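Local coordinates for protein O-methyltransferase (Coxiella burnetii, PDB 3TR6) that probably transfers methyl groups from S-adenosylmethionine to hydroxyl oxygens of an acceptor, and is seen here with the product S-adenosyl-L-homocysteine and a nickel ion bound, at residues G83-V97 with A112-A125. Residues are numbered along the deposited sequence; the frame is centred on the assembly and turned at random.
Sequences GLALPKDGTLITCDV and AGLSDKIGLRLSPA. With SAH (S-adenosyl-L-homocysteine), chain C.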
loop_
_atom_site.group_PDB
_atom_site.type_symbol
_atom_site.label_atom_id
_atom_site.label_comp_id
_atom_site.label_asym_id
_atom_site.label_seq_id
_atom_site.Cartn_x
_atom_site.Cartn_y
_atom_site.Cartn_z
ATOM N N GLY A 83 -11.354 -5.386 -11.365
ATOM C CA GLY A 83 -12.573 -6.135 -11.615
ATOM C C GLY A 83 -12.520 -7.542 -11.046
ATOM O O GLY A 83 -13.488 -8.018 -10.461
ATOM N N LEU A 84 -11.382 -8.209 -11.211
ATOM C CA LEU A 84 -11.216 -9.577 -10.728
ATOM C C LEU A 84 -11.224 -9.674 -9.203
ATOM O O LEU A 84 -11.477 -10.740 -8.641
ATOM C CB LEU A 84 -9.925 -10.183 -11.280
ATOM C CG LEU A 84 -9.888 -10.444 -12.785
ATOM C CD1 LEU A 84 -8.460 -10.645 -13.261
ATOM C CD2 LEU A 84 -10.762 -11.642 -13.149
ATOM N N ALA A 85 -10.938 -8.561 -8.537
ATOM C CA ALA A 85 -10.867 -8.548 -7.079
ATOM C C ALA A 85 -12.199 -8.153 -6.448
ATOM O O ALA A 85 -12.401 -8.326 -5.245
ATOM C CB ALA A 85 -9.755 -7.618 -6.610
ATOM N N LEU A 86 -13.103 -7.629 -7.271
ATOM C CA LEU A 86 -14.425 -7.212 -6.820
ATOM C C LEU A 86 -15.173 -8.330 -6.112
ATOM O O LEU A 86 -15.145 -9.479 -6.553
ATOM C CB LEU A 86 -15.261 -6.733 -8.004
ATOM C CG LEU A 86 -15.032 -5.322 -8.542
ATOM C CD1 LEU A 86 -15.830 -5.121 -9.821
ATOM C CD2 LEU A 86 -15.405 -4.275 -7.499
ATOM N N PRO A 87 -15.850 -7.995 -5.005
ATOM C CA PRO A 87 -16.751 -8.955 -4.359
ATOM C C PRO A 87 -17.951 -9.239 -5.260
ATOM O O PRO A 87 -18.160 -8.505 -6.228
ATOM C CB PRO A 87 -17.178 -8.233 -3.076
ATOM C CG PRO A 87 -16.920 -6.789 -3.334
ATOM C CD PRO A 87 -15.743 -6.735 -4.250
ATOM N N LYS A 88 -18.717 -10.281 -4.951
ATOM C CA LYS A 88 -19.780 -10.755 -5.841
ATOM C C LYS A 88 -20.732 -9.651 -6.302
ATOM O O LYS A 88 -21.216 -9.672 -7.434
ATOM C CB LYS A 88 -20.578 -11.888 -5.189
ATOM C CG LYS A 88 -21.424 -11.453 -3.999
ATOM C CD LYS A 88 -22.431 -12.529 -3.605
ATOM C CE LYS A 88 -23.427 -12.797 -4.727
ATOM N NZ LYS A 88 -24.474 -13.782 -4.327
ATOM N N ASP A 89 -20.992 -8.689 -5.423
ATOM C CA ASP A 89 -21.960 -7.633 -5.702
ATOM C C ASP A 89 -21.294 -6.309 -6.064
ATOM O O ASP A 89 -21.931 -5.256 -6.033
ATOM C CB ASP A 89 -22.892 -7.439 -4.501
ATOM C CG ASP A 89 -22.134 -7.146 -3.209
ATOM O OD1 ASP A 89 -21.129 -7.841 -2.927
ATOM O OD2 ASP A 89 -22.538 -6.217 -2.473
ATOM N N GLY A 90 -20.011 -6.364 -6.405
ATOM C CA GLY A 90 -19.268 -5.162 -6.737
ATOM C C GLY A 90 -19.348 -4.818 -8.210
ATOM O O GLY A 90 -19.503 -5.697 -9.056
ATOM N N THR A 91 -19.252 -3.530 -8.518
ATOM C CA THR A 91 -19.234 -3.084 -9.903
ATOM C C THR A 91 -18.139 -2.051 -10.131
ATOM O O THR A 91 -17.739 -1.337 -9.210
ATOM C CB THR A 91 -20.592 -2.500 -10.351
ATOM O OG1 THR A 91 -20.932 -1.366 -9.539
ATOM C CG2 THR A 91 -21.684 -3.555 -10.253
ATOM N N LEU A 92 -17.657 -1.985 -11.367
ATOM C CA LEU A 92 -16.630 -1.029 -11.747
ATOM C C LEU A 92 -17.007 -0.393 -13.071
ATOM O O LEU A 92 -17.304 -1.091 -14.040
ATOM C CB LEU A 92 -15.265 -1.726 -11.863
ATOM C CG LEU A 92 -14.020 -0.882 -12.184
ATOM C CD1 LEU A 92 -12.757 -1.585 -11.705
ATOM C CD2 LEU A 92 -13.919 -0.537 -13.673
ATOM N N ILE A 93 -17.013 0.932 -13.112
ATOM C CA ILE A 93 -17.183 1.632 -14.377
ATOM C C ILE A 93 -15.845 2.205 -14.820
ATOM O O ILE A 93 -15.101 2.767 -14.018
ATOM C CB ILE A 93 -18.250 2.746 -14.303
ATOM C CG1 ILE A 93 -17.808 3.864 -13.365
ATOM C CG2 ILE A 93 -19.586 2.180 -13.857
ATOM C CD1 ILE A 93 -18.880 4.906 -13.148
ATOM N N THR A 94 -15.536 2.045 -16.100
ATOM C CA THR A 94 -14.249 2.470 -16.624
ATOM C C THR A 94 -14.432 3.544 -17.693
ATOM O O THR A 94 -15.320 3.448 -18.537
ATOM C CB THR A 94 -13.449 1.275 -17.179
ATOM O OG1 THR A 94 -12.205 1.736 -17.716
ATOM C CG2 THR A 94 -14.235 0.549 -18.261
ATOM N N CYS A 95 -13.590 4.569 -17.644
ATOM C CA CYS A 95 -13.760 5.729 -18.505
ATOM C C CYS A 95 -12.629 5.879 -19.510
ATOM O O CYS A 95 -11.457 5.730 -19.175
ATOM C CB CYS A 95 -13.853 7.001 -17.663
ATOM S SG CYS A 95 -15.020 6.906 -16.302
ATOM N N ASP A 96 -13.001 6.187 -20.746
ATOM C CA ASP A 96 -12.038 6.514 -21.783
ATOM C C ASP A 96 -12.783 7.171 -22.934
ATOM O O ASP A 96 -14.014 7.192 -22.957
ATOM C CB ASP A 96 -11.296 5.263 -22.259
ATOM C CG ASP A 96 -9.914 5.578 -22.813
ATOM O OD1 ASP A 96 -9.789 6.528 -23.613
ATOM O OD2 ASP A 96 -8.947 4.881 -22.439
ATOM N N VAL A 97 -12.037 7.710 -23.888
ATOM C CA VAL A 97 -12.640 8.369 -25.035
ATOM C C VAL A 97 -12.199 7.678 -26.322
ATOM O O VAL A 97 -12.662 8.014 -27.411
ATOM C CB VAL A 97 -12.251 9.853 -25.082
ATOM C CG1 VAL A 97 -10.800 10.000 -25.504
ATOM C CG2 VAL A 97 -13.169 10.618 -26.024
ATOM N N ALA A 112 -12.871 -12.656 -19.469
ATOM C CA ALA A 112 -12.525 -12.852 -18.065
ATOM C C ALA A 112 -13.754 -13.160 -17.213
ATOM O O ALA A 112 -13.629 -13.585 -16.065
ATOM C CB ALA A 112 -11.794 -11.629 -17.522
ATOM N N GLY A 113 -14.936 -12.939 -17.785
ATOM C CA GLY A 113 -16.190 -13.191 -17.095
ATOM C C GLY A 113 -16.675 -12.009 -16.277
ATOM O O GLY A 113 -17.357 -12.186 -15.268
ATOM N N LEU A 114 -16.335 -10.799 -16.713
ATOM C CA LEU A 114 -16.637 -9.594 -15.942
ATOM C C LEU A 114 -17.603 -8.657 -16.658
ATOM O O LEU A 114 -17.710 -7.482 -16.305
ATOM C CB LEU A 114 -15.348 -8.834 -15.604
ATOM C CG LEU A 114 -14.272 -9.577 -14.804
ATOM C CD1 LEU A 114 -12.999 -8.750 -14.726
ATOM C CD2 LEU A 114 -14.774 -9.933 -13.413
ATOM N N SER A 115 -18.309 -9.170 -17.660
ATOM C CA SER A 115 -19.214 -8.335 -18.443
ATOM C C SER A 115 -20.334 -7.754 -17.585
ATOM O O SER A 115 -20.886 -6.695 -17.898
ATOM C CB SER A 115 -19.803 -9.121 -19.617
ATOM O OG SER A 115 -18.803 -9.435 -20.573
ATOM N N ASP A 116 -20.663 -8.447 -16.501
ATOM C CA ASP A 116 -21.737 -8.009 -15.619
ATOM C C ASP A 116 -21.246 -7.031 -14.554
ATOM O O ASP A 116 -22.034 -6.274 -13.989
ATOM C CB ASP A 116 -22.419 -9.214 -14.969
ATOM C CG ASP A 116 -23.243 -10.019 -15.957
ATOM O OD1 ASP A 116 -23.846 -9.408 -16.866
ATOM O OD2 ASP A 116 -23.281 -11.262 -15.829
ATOM N N LYS A 117 -19.942 -7.046 -14.292
ATOM C CA LYS A 117 -19.363 -6.188 -13.265
ATOM C C LYS A 117 -18.755 -4.907 -13.819
ATOM O O LYS A 117 -18.779 -3.870 -13.156
ATOM C CB LYS A 117 -18.324 -6.951 -12.443
ATOM C CG LYS A 117 -18.930 -7.975 -11.505
ATOM C CD LYS A 117 -17.862 -8.686 -10.698
ATOM C CE LYS A 117 -18.481 -9.684 -9.741
ATOM N NZ LYS A 117 -17.444 -10.411 -8.964
ATOM N N ILE A 118 -18.211 -4.972 -15.032
ATOM C CA ILE A 118 -17.572 -3.804 -15.630
ATOM C C ILE A 118 -18.456 -3.160 -16.689
ATOM O O ILE A 118 -19.027 -3.847 -17.531
ATOM C CB ILE A 118 -16.198 -4.143 -16.253
ATOM C CG1 ILE A 118 -15.282 -4.791 -15.213
ATOM C CG2 ILE A 118 -15.558 -2.889 -16.837
ATOM C CD1 ILE A 118 -13.924 -5.152 -15.745
ATOM N N GLY A 119 -18.569 -1.837 -16.631
ATOM C CA GLY A 119 -19.313 -1.082 -17.619
ATOM C C GLY A 119 -18.504 0.075 -18.172
ATOM O O GLY A 119 -18.007 0.916 -17.421
ATOM N N LEU A 120 -18.373 0.117 -19.494
ATOM C CA LEU A 120 -17.601 1.156 -20.162
ATOM C C LEU A 120 -18.398 2.441 -20.359
ATOM O O LEU A 120 -19.477 2.431 -20.952
ATOM C CB LEU A 120 -17.098 0.654 -21.516
ATOM C CG LEU A 120 -16.530 1.712 -22.464
ATOM C CD1 LEU A 120 -15.333 2.425 -21.843
ATOM C CD2 LEU A 120 -16.150 1.093 -23.797
ATOM N N ARG A 121 -17.860 3.547 -19.858
ATOM C CA ARG A 121 -18.425 4.860 -20.127
ATOM C C ARG A 121 -17.535 5.580 -21.135
ATOM O O ARG A 121 -16.517 6.166 -20.772
ATOM C CB ARG A 121 -18.539 5.674 -18.839
ATOM C CG ARG A 121 -19.363 5.001 -17.742
ATOM C CD ARG A 121 -20.845 4.896 -18.102
ATOM N NE ARG A 121 -21.570 4.073 -17.136
ATOM C CZ ARG A 121 -21.821 2.775 -17.296
ATOM N NH1 ARG A 121 -21.420 2.147 -18.393
ATOM N NH2 ARG A 121 -22.481 2.103 -16.362
ATOM N N LEU A 122 -17.922 5.527 -22.405
ATOM C CA LEU A 122 -17.116 6.103 -23.472
ATOM C C LEU A 122 -17.453 7.573 -23.720
ATOM O O LEU A 122 -18.398 7.895 -24.435
ATOM C CB LEU A 122 -17.288 5.290 -24.753
ATOM C CG LEU A 122 -16.308 5.593 -25.885
ATOM C CD1 LEU A 122 -14.875 5.504 -25.384
ATOM C CD2 LEU A 122 -16.527 4.656 -27.065
ATOM N N SER A 123 -16.662 8.454 -23.115
ATOM C CA SER A 123 -16.791 9.892 -23.296
ATOM C C SER A 123 -15.795 10.561 -22.362
ATOM O O SER A 123 -15.243 9.902 -21.488
ATOM C CB SER A 123 -18.217 10.359 -22.985
ATOM O OG SER A 123 -18.326 10.827 -21.648
ATOM N N PRO A 124 -15.551 11.866 -22.548
ATOM C CA PRO A 124 -14.626 12.548 -21.637
ATOM C C PRO A 124 -14.941 12.213 -20.183
ATOM O O PRO A 124 -16.101 12.283 -19.783
ATOM C CB PRO A 124 -14.897 14.028 -21.917
ATOM C CG PRO A 124 -15.316 14.058 -23.350
ATOM C CD PRO A 124 -16.080 12.773 -23.585
ATOM N N ALA A 125 -13.923 11.845 -19.409
ATOM C CA ALA A 125 -14.111 11.494 -18.003
ATOM C C ALA A 125 -14.736 12.659 -17.243
ATOM O O ALA A 125 -15.561 12.470 -16.351
ATOM C CB ALA A 125 -12.787 11.100 -17.376
HETATM N N SAH C . -5.251 2.400 -16.538
HETATM C CA SAH C . -4.943 2.188 -17.926
HETATM C CB SAH C . -4.047 3.286 -18.471
HETATM C CG SAH C . -4.672 4.240 -19.463
HETATM S SD SAH C . -3.588 5.399 -20.283
HETATM C C SAH C . -4.270 0.870 -18.096
HETATM O O SAH C . -3.608 0.648 -19.148
HETATM O OXT SAH C . -4.353 -0.016 -17.209
HETATM C "C5'" SAH C . -4.475 6.908 -20.641
HETATM C "C4'" SAH C . -5.792 6.775 -21.189
HETATM O "O4'" SAH C . -6.562 7.996 -20.915
HETATM C "C3'" SAH C . -5.732 6.646 -22.660
HETATM O "O3'" SAH C . -6.346 5.482 -23.034
HETATM C "C2'" SAH C . -6.472 7.805 -23.182
HETATM O "O2'" SAH C . -7.229 7.448 -24.270
HETATM C "C1'" SAH C . -7.349 8.192 -22.048
HETATM N N9 SAH C . -7.867 9.556 -22.071
HETATM C C8 SAH C . -7.229 10.657 -22.499
HETATM N N7 SAH C . -8.058 11.701 -22.340
HETATM C C5 SAH C . -9.220 11.267 -21.811
HETATM C C6 SAH C . -10.415 11.891 -21.442
HETATM N N6 SAH C . -10.586 13.300 -21.606
HETATM N N1 SAH C . -11.406 11.141 -20.929
HETATM C C2 SAH C . -11.262 9.819 -20.771
HETATM N N3 SAH C . -10.131 9.191 -21.117
HETATM C C4 SAH C . -9.100 9.888 -21.636
HETATM O O HOH W 1 -14.908 -10.297 -9.517
#
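Strands 91-96 and 118-122 pair in parallel, their axes 4.7 Å apart and their N-to-C directions 25° apart; the hydrogen-bond ladder starts at L92 N to K117 O (2.8 Å), alternates between the strands and ends with S123 N to D96 O. K117 runs extended past G90 O and L86 CD1, and NZ ends at L86 O (3.5 Å) and P87 O (3.4 Å), both weak bonds, at the start of the P87-G90 type I turn; a water accepting from NZ donates to G83 O and L86 O. Nearby, L114 CD1 meets L84 CD2 at 4.0 Å, the two side chains crossing at about a right angle. With helix 99-111 the strands form a beta-alpha-beta unit of the Rossmann-like methyltransferase sheet, 118-122 being an edge strand within the chain. On the face carrying L92, T94 and I118, T94 CG2 touches I118 CG2, while T94 OG1 bonds T73 and D70. On the other, I93 CG2 sits over one face of the R121 guanidinium. At the C-terminal ends, D96 OD1 and OD2 accept hydrogen bonds from the ribose hydroxyls O2' (2.8 Å) and O3' (2.7 Å) of S-adenosyl-L-homocysteine, and A125 N donates to adenine N1 (3.0 Å, 159°).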